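Local coordinates for protein arabinogalactan endo-1,4-beta-galactosidase (PDB 7OSK) that probably hydrolyses internal beta-1,4-galactosidic bonds of galactan and arabinogalactan, through a calcium-binding catalytic domain of glycoside hydrolase family 53, at residues T355-Y359 with G369-E373; A291-Y295 with I349-G353. All blocks are in the same frame, centred on the assembly; numbering follows the deposited sequence.

Contact 1 of 2, residues T355-Y359 with G369-E373. With CA (calcium ion), chain C.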
loop_
_atom_site.group_PDB
_atom_site.type_symbol
_atom_site.label_atom_id
_atom_site.label_comp_id
_atom_site.label_asym_id
_atom_site.label_seq_id
_atom_site.Cartn_x
_atom_site.Cartn_y
_atom_site.Cartn_z
ATOM N N THR A 355 5.887 8.318 -4.232
ATOM C CA THR A 355 6.055 9.756 -4.051
ATOM C C THR A 355 7.105 10.081 -2.996
ATOM O O THR A 355 7.276 11.239 -2.618
ATOM C CB THR A 355 4.727 10.418 -3.638
ATOM O OG1 THR A 355 4.343 9.954 -2.336
ATOM C CG2 THR A 355 3.632 10.086 -4.639
ATOM N N TRP A 356 7.812 9.061 -2.525
ATOM C CA TRP A 356 8.753 9.247 -1.427
ATOM C C TRP A 356 10.082 9.810 -1.934
ATOM O O TRP A 356 11.093 9.109 -1.992
ATOM C CB TRP A 356 8.966 7.924 -0.685
ATOM C CG TRP A 356 9.391 8.096 0.741
ATOM C CD1 TRP A 356 9.723 9.262 1.367
ATOM C CD2 TRP A 356 9.516 7.064 1.727
ATOM N NE1 TRP A 356 10.052 9.021 2.677
ATOM C CE2 TRP A 356 9.933 7.678 2.924
ATOM C CE3 TRP A 356 9.319 5.680 1.711
ATOM C CZ2 TRP A 356 10.156 6.959 4.093
ATOM C CZ3 TRP A 356 9.541 4.966 2.875
ATOM C CH2 TRP A 356 9.955 5.606 4.049
ATOM N N ILE A 357 10.064 11.088 -2.300
ATOM C CA ILE A 357 11.258 11.771 -2.781
ATOM C C ILE A 357 12.128 12.209 -1.602
ATOM O O ILE A 357 11.626 12.377 -0.491
ATOM C CB ILE A 357 10.889 12.994 -3.646
ATOM C CG1 ILE A 357 10.052 13.996 -2.844
ATOM C CG2 ILE A 357 10.117 12.549 -4.882
ATOM C CD1 ILE A 357 10.001 15.375 -3.463
ATOM N N PRO A 358 13.437 12.397 -1.837
ATOM C CA PRO A 358 14.302 12.817 -0.733
ATOM C C PRO A 358 14.059 14.267 -0.348
ATOM O O PRO A 358 14.130 15.149 -1.205
ATOM C CB PRO A 358 15.711 12.623 -1.299
ATOM C CG PRO A 358 15.548 12.804 -2.759
ATOM C CD PRO A 358 14.186 12.266 -3.100
ATOM N N TYR A 359 13.770 14.507 0.926
ATOM C CA TYR A 359 13.564 15.861 1.419
ATOM C C TYR A 359 13.893 15.932 2.907
ATOM O O TYR A 359 13.554 15.016 3.655
ATOM C CB TYR A 359 12.125 16.314 1.177
ATOM C CG TYR A 359 11.969 17.821 1.148
ATOM C CD1 TYR A 359 12.106 18.528 -0.039
ATOM C CD2 TYR A 359 11.696 18.536 2.308
ATOM C CE1 TYR A 359 11.973 19.904 -0.071
ATOM C CE2 TYR A 359 11.556 19.912 2.284
ATOM C CZ TYR A 359 11.696 20.590 1.090
ATOM O OH TYR A 359 11.562 21.960 1.055
ATOM N N GLY A 369 16.755 9.577 7.693
ATOM C CA GLY A 369 16.503 9.945 6.311
ATOM C C GLY A 369 15.677 8.952 5.518
ATOM O O GLY A 369 14.943 8.141 6.082
ATOM N N ASN A 370 15.806 9.028 4.196
ATOM C CA ASN A 370 15.028 8.201 3.280
ATOM C C ASN A 370 15.807 6.971 2.808
ATOM O O ASN A 370 16.920 7.108 2.303
ATOM C CB ASN A 370 14.601 9.030 2.069
ATOM C CG ASN A 370 13.449 8.404 1.309
ATOM O OD1 ASN A 370 13.216 7.196 1.391
ATOM N ND2 ASN A 370 12.721 9.223 0.560
ATOM N N PRO A 371 15.231 5.766 2.979
ATOM C CA PRO A 371 15.861 4.545 2.470
ATOM C C PRO A 371 15.213 4.010 1.192
ATOM O O PRO A 371 15.456 2.857 0.836
ATOM C CB PRO A 371 15.651 3.566 3.621
ATOM C CG PRO A 371 14.286 3.939 4.134
ATOM C CD PRO A 371 14.134 5.438 3.908
ATOM N N TRP A 372 14.415 4.833 0.515
ATOM C CA TRP A 372 13.535 4.343 -0.543
ATOM C C TRP A 372 13.532 5.212 -1.806
ATOM O O TRP A 372 12.875 4.874 -2.792
ATOM C CB TRP A 372 12.109 4.236 0.005
ATOM C CG TRP A 372 11.217 3.310 -0.764
ATOM C CD1 TRP A 372 10.323 3.651 -1.735
ATOM C CD2 TRP A 372 11.128 1.888 -0.619
ATOM N NE1 TRP A 372 9.684 2.530 -2.206
ATOM C CE2 TRP A 372 10.162 1.434 -1.537
ATOM C CE3 TRP A 372 11.774 0.953 0.196
ATOM C CZ2 TRP A 372 9.824 0.090 -1.661
ATOM C CZ3 TRP A 372 11.437 -0.381 0.068
ATOM C CH2 TRP A 372 10.471 -0.799 -0.852
ATOM N N GLU A 373 14.274 6.317 -1.789
ATOM C CA GLU A 373 14.150 7.319 -2.848
ATOM C C GLU A 373 14.570 6.780 -4.217
ATOM O O GLU A 373 14.138 7.299 -5.248
ATOM C CB GLU A 373 14.964 8.580 -2.512
ATOM C CG GLU A 373 16.484 8.480 -2.671
ATOM C CD GLU A 373 17.222 8.178 -1.377
ATOM O OE1 GLU A 373 16.576 7.836 -0.359
ATOM O OE2 GLU A 373 18.466 8.287 -1.387
HETATM CA CA CA C . 18.642 7.516 0.796
HETATM O O HOH W 1 12.634 11.808 1.972
#
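Both segments are irregular chain in the long loop that follows strand 346-352, and the second supplies three oxygen atoms to a calcium ion. Gly369 leads into Asn370, which works in three directions. Its backbone O binds the calcium ion at 2.3 Å; its OD1 accepts a hydrogen bond from the backbone N of Trp372 (2.8 Å), closing an Asx turn; and its ND2 crosses to the other segment, donating to the backbone O of Trp356 at 3.0 Å. The same ND2 lies over a face of the Trp356 indole and donates to a water, 2.9 Å away. That water gives a hydrogen bond to Ile357 O (2.7 Å) and takes one from Tyr359 N (3.1 Å). A carboxamide suits this place because it offers an acceptor and a donor at once. Pro371 follows, its CD 4.2 Å from Trp356 CH2, and Trp372 brings its CB to 3.6 Å from Trp356 CE3; both give the large Trp356 indole nonpolar surface to pack on. The two indoles, with planes at 29° but slid apart, barely overlap; the NE1 of Trp356 is bonded to Ala362 O. Glu373 packs its CB 3.8 Å from Pro358 CD and grips the metal with both carboxylate oxygens, OE1 at 2.4 Å and OE2 at 2.3 Å; OE2 also accepts a hydrogen bond from Ser302 N. Asp301, Asp303, His305 and Asn307 complete the site. The chemistry is consistent with metal binding and loop packing being coupled: the residue whose backbone carbonyl holds calcium also ties its side chain to the 355-359 backbone.

Contact 2 of 2, residues A291-Y295 with I349-G353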
loop_
_atom_site.group_PDB
_atom_site.type_symbol
_atom_site.label_atom_id
_atom_site.label_comp_id
_atom_site.label_asym_id
_atom_site.label_seq_id
_atom_site.Cartn_x
_atom_site.Cartn_y
_atom_site.Cartn_z
ATOM N N ALA A 291 -1.171 -4.868 -3.188
ATOM C CA ALA A 291 -1.264 -3.691 -2.326
ATOM C C ALA A 291 0.051 -2.931 -2.265
ATOM O O ALA A 291 0.064 -1.710 -2.104
ATOM C CB ALA A 291 -1.693 -4.091 -0.928
ATOM N N GLU A 292 1.158 -3.659 -2.369
ATOM C CA GLU A 292 2.476 -3.042 -2.324
ATOM C C GLU A 292 3.449 -3.739 -3.261
ATOM O O GLU A 292 3.514 -4.965 -3.314
ATOM C CB GLU A 292 3.034 -3.055 -0.898
ATOM C CG GLU A 292 2.256 -2.193 0.088
ATOM C CD GLU A 292 2.907 -2.137 1.463
ATOM O OE1 GLU A 292 4.034 -2.661 1.617
ATOM O OE2 GLU A 292 2.291 -1.568 2.390
ATOM N N THR A 293 4.205 -2.937 -3.999
ATOM C CA THR A 293 5.268 -3.441 -4.853
ATOM C C THR A 293 6.141 -2.271 -5.281
ATOM O O THR A 293 5.674 -1.133 -5.341
ATOM C CB THR A 293 4.715 -4.174 -6.093
ATOM O OG1 THR A 293 5.800 -4.729 -6.846
ATOM C CG2 THR A 293 3.918 -3.229 -6.980
ATOM N N ALA A 294 7.409 -2.544 -5.564
ATOM C CA ALA A 294 8.324 -1.496 -5.990
ATOM C C ALA A 294 9.606 -2.077 -6.554
ATOM O O ALA A 294 9.906 -3.252 -6.358
ATOM C CB ALA A 294 8.640 -0.566 -4.831
ATOM N N TYR A 295 10.357 -1.242 -7.262
ATOM C CA TYR A 295 11.673 -1.625 -7.749
ATOM C C TYR A 295 12.555 -0.394 -7.885
ATOM O O TYR A 295 12.068 0.736 -7.834
ATOM C CB TYR A 295 11.576 -2.354 -9.087
ATOM C CG TYR A 295 12.705 -3.330 -9.299
ATOM C CD1 TYR A 295 12.710 -4.559 -8.653
ATOM C CD2 TYR A 295 13.771 -3.022 -10.129
ATOM C CE1 TYR A 295 13.739 -5.454 -8.832
ATOM C CE2 TYR A 295 14.810 -3.913 -10.317
ATOM C CZ TYR A 295 14.788 -5.130 -9.663
ATOM O OH TYR A 295 15.813 -6.030 -9.838
ATOM N N ILE A 349 -2.828 -3.083 -9.099
ATOM C CA ILE A 349 -1.602 -2.933 -8.329
ATOM C C ILE A 349 -1.477 -1.542 -7.706
ATOM O O ILE A 349 -2.090 -0.581 -8.176
ATOM C CB ILE A 349 -0.361 -3.201 -9.214
ATOM C CG1 ILE A 349 -0.232 -2.141 -10.307
ATOM C CG2 ILE A 349 -0.442 -4.575 -9.870
ATOM C CD1 ILE A 349 1.021 -1.322 -10.204
ATOM N N PHE A 350 -0.702 -1.458 -6.626
ATOM C CA PHE A 350 -0.276 -0.176 -6.069
ATOM C C PHE A 350 1.238 -0.150 -5.938
ATOM O O PHE A 350 1.820 -0.986 -5.247
ATOM C CB PHE A 350 -0.903 0.082 -4.699
ATOM C CG PHE A 350 -2.391 0.261 -4.725
ATOM C CD1 PHE A 350 -2.946 1.506 -4.948
ATOM C CD2 PHE A 350 -3.234 -0.813 -4.506
ATOM C CE1 PHE A 350 -4.316 1.674 -4.961
ATOM C CE2 PHE A 350 -4.602 -0.651 -4.520
ATOM C CZ PHE A 350 -5.143 0.595 -4.747
ATOM N N TYR A 351 1.874 0.816 -6.591
ATOM C CA TYR A 351 3.308 1.000 -6.454
ATOM C C TYR A 351 3.601 1.741 -5.155
ATOM O O TYR A 351 3.162 2.879 -4.973
ATOM C CB TYR A 351 3.870 1.769 -7.648
ATOM C CG TYR A 351 5.372 1.735 -7.714
ATOM C CD1 TYR A 351 6.135 2.626 -6.977
ATOM C CD2 TYR A 351 6.029 0.804 -8.502
ATOM C CE1 TYR A 351 7.507 2.596 -7.027
ATOM C CE2 TYR A 351 7.404 0.768 -8.561
ATOM C CZ TYR A 351 8.139 1.664 -7.821
ATOM O OH TYR A 351 9.512 1.627 -7.877
ATOM N N TRP A 352 4.344 1.098 -4.256
ATOM C CA TRP A 352 4.572 1.643 -2.919
ATOM C C TRP A 352 5.806 2.539 -2.870
ATOM O O TRP A 352 6.844 2.218 -3.447
ATOM C CB TRP A 352 4.713 0.512 -1.895
ATOM C CG TRP A 352 4.656 0.995 -0.475
ATOM C CD1 TRP A 352 3.535 1.191 0.281
ATOM C CD2 TRP A 352 5.766 1.350 0.356
ATOM N NE1 TRP A 352 3.880 1.644 1.532
ATOM C CE2 TRP A 352 5.244 1.749 1.604
ATOM C CE3 TRP A 352 7.150 1.368 0.168
ATOM C CZ2 TRP A 352 6.056 2.162 2.655
ATOM C CZ3 TRP A 352 7.956 1.778 1.212
ATOM C CH2 TRP A 352 7.406 2.169 2.441
ATOM N N GLY A 353 5.681 3.666 -2.174
ATOM C CA GLY A 353 6.775 4.613 -2.049
ATOM C C GLY A 353 6.991 5.393 -3.330
ATOM O O GLY A 353 8.099 5.844 -3.617
#
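Trp352, Thr293 and Tyr351 have the most surface covered where the last two strands of the barrel run side by side, their short axes 4.6 Å apart at closest and inclined at 53°. Thr293 supplies the main backbone link: its O accepts a nearly straight hydrogen bond from Trp352 N (2.8 Å) and a CA-H...O contact from Tyr351 CA (3.4 Å). Its small side chain bonds through OG1 to Phe262 O. Trp352 presents a ring face to the Glu292 side chain, whose CD lies 3.6 Å from Trp352 CD1. The Glu292 carboxylate, bonded to Tyr263 and salt-bridged to Arg92, lies close to that of Glu191, consistent with the acid pair that clan GH-A enzymes carry at the ends of strands 4 and 7. Ala294, with only a methyl, can sit close over the Tyr351 ring, CB 4.2 Å from its centroid in a CH-pi contact. The phenol OH accepts from Tyr295 N (3.1 Å) and is hydrogen-bonded to Gln375 O and Gln327 NE2; a hydroxyl suits the place because it can both donate and accept. Eight parallel strands closed in sequential order and linked by helices define the (beta/alpha)8 or TIM barrel; these are its seventh and eighth. Thr293 and Tyr351 pack outward against helix 324-342 of their beta-alpha-beta crossover, strand 346-352 closes the barrel by bonding to strand 51-55, and Phe350 and Trp352 touch strand 90-95.

Along the chain contact 2 closes before contact 1 opens: strand 287-293 pairs with strand 346-352, and the loop leaving the latter then folds back on itself as contact 1. Their centres lie about 15 Å apart, contact 2 about 6 Å and contact 1 about 16 Å from the centre of the molecule, all within the family 53 TIM barrel. Trp372 joins them, with NE1 3.1 Å from Trp352 O in a probable hydrogen bond and CZ2 3.4 Å from Ala294 CB. Calcium adds a second connection: Asp301, Asp303, His305 and Asn307 come from the loop after strand 287-293, its other ligands from contact 1. The ion thus links the two loops that extend the paired strands.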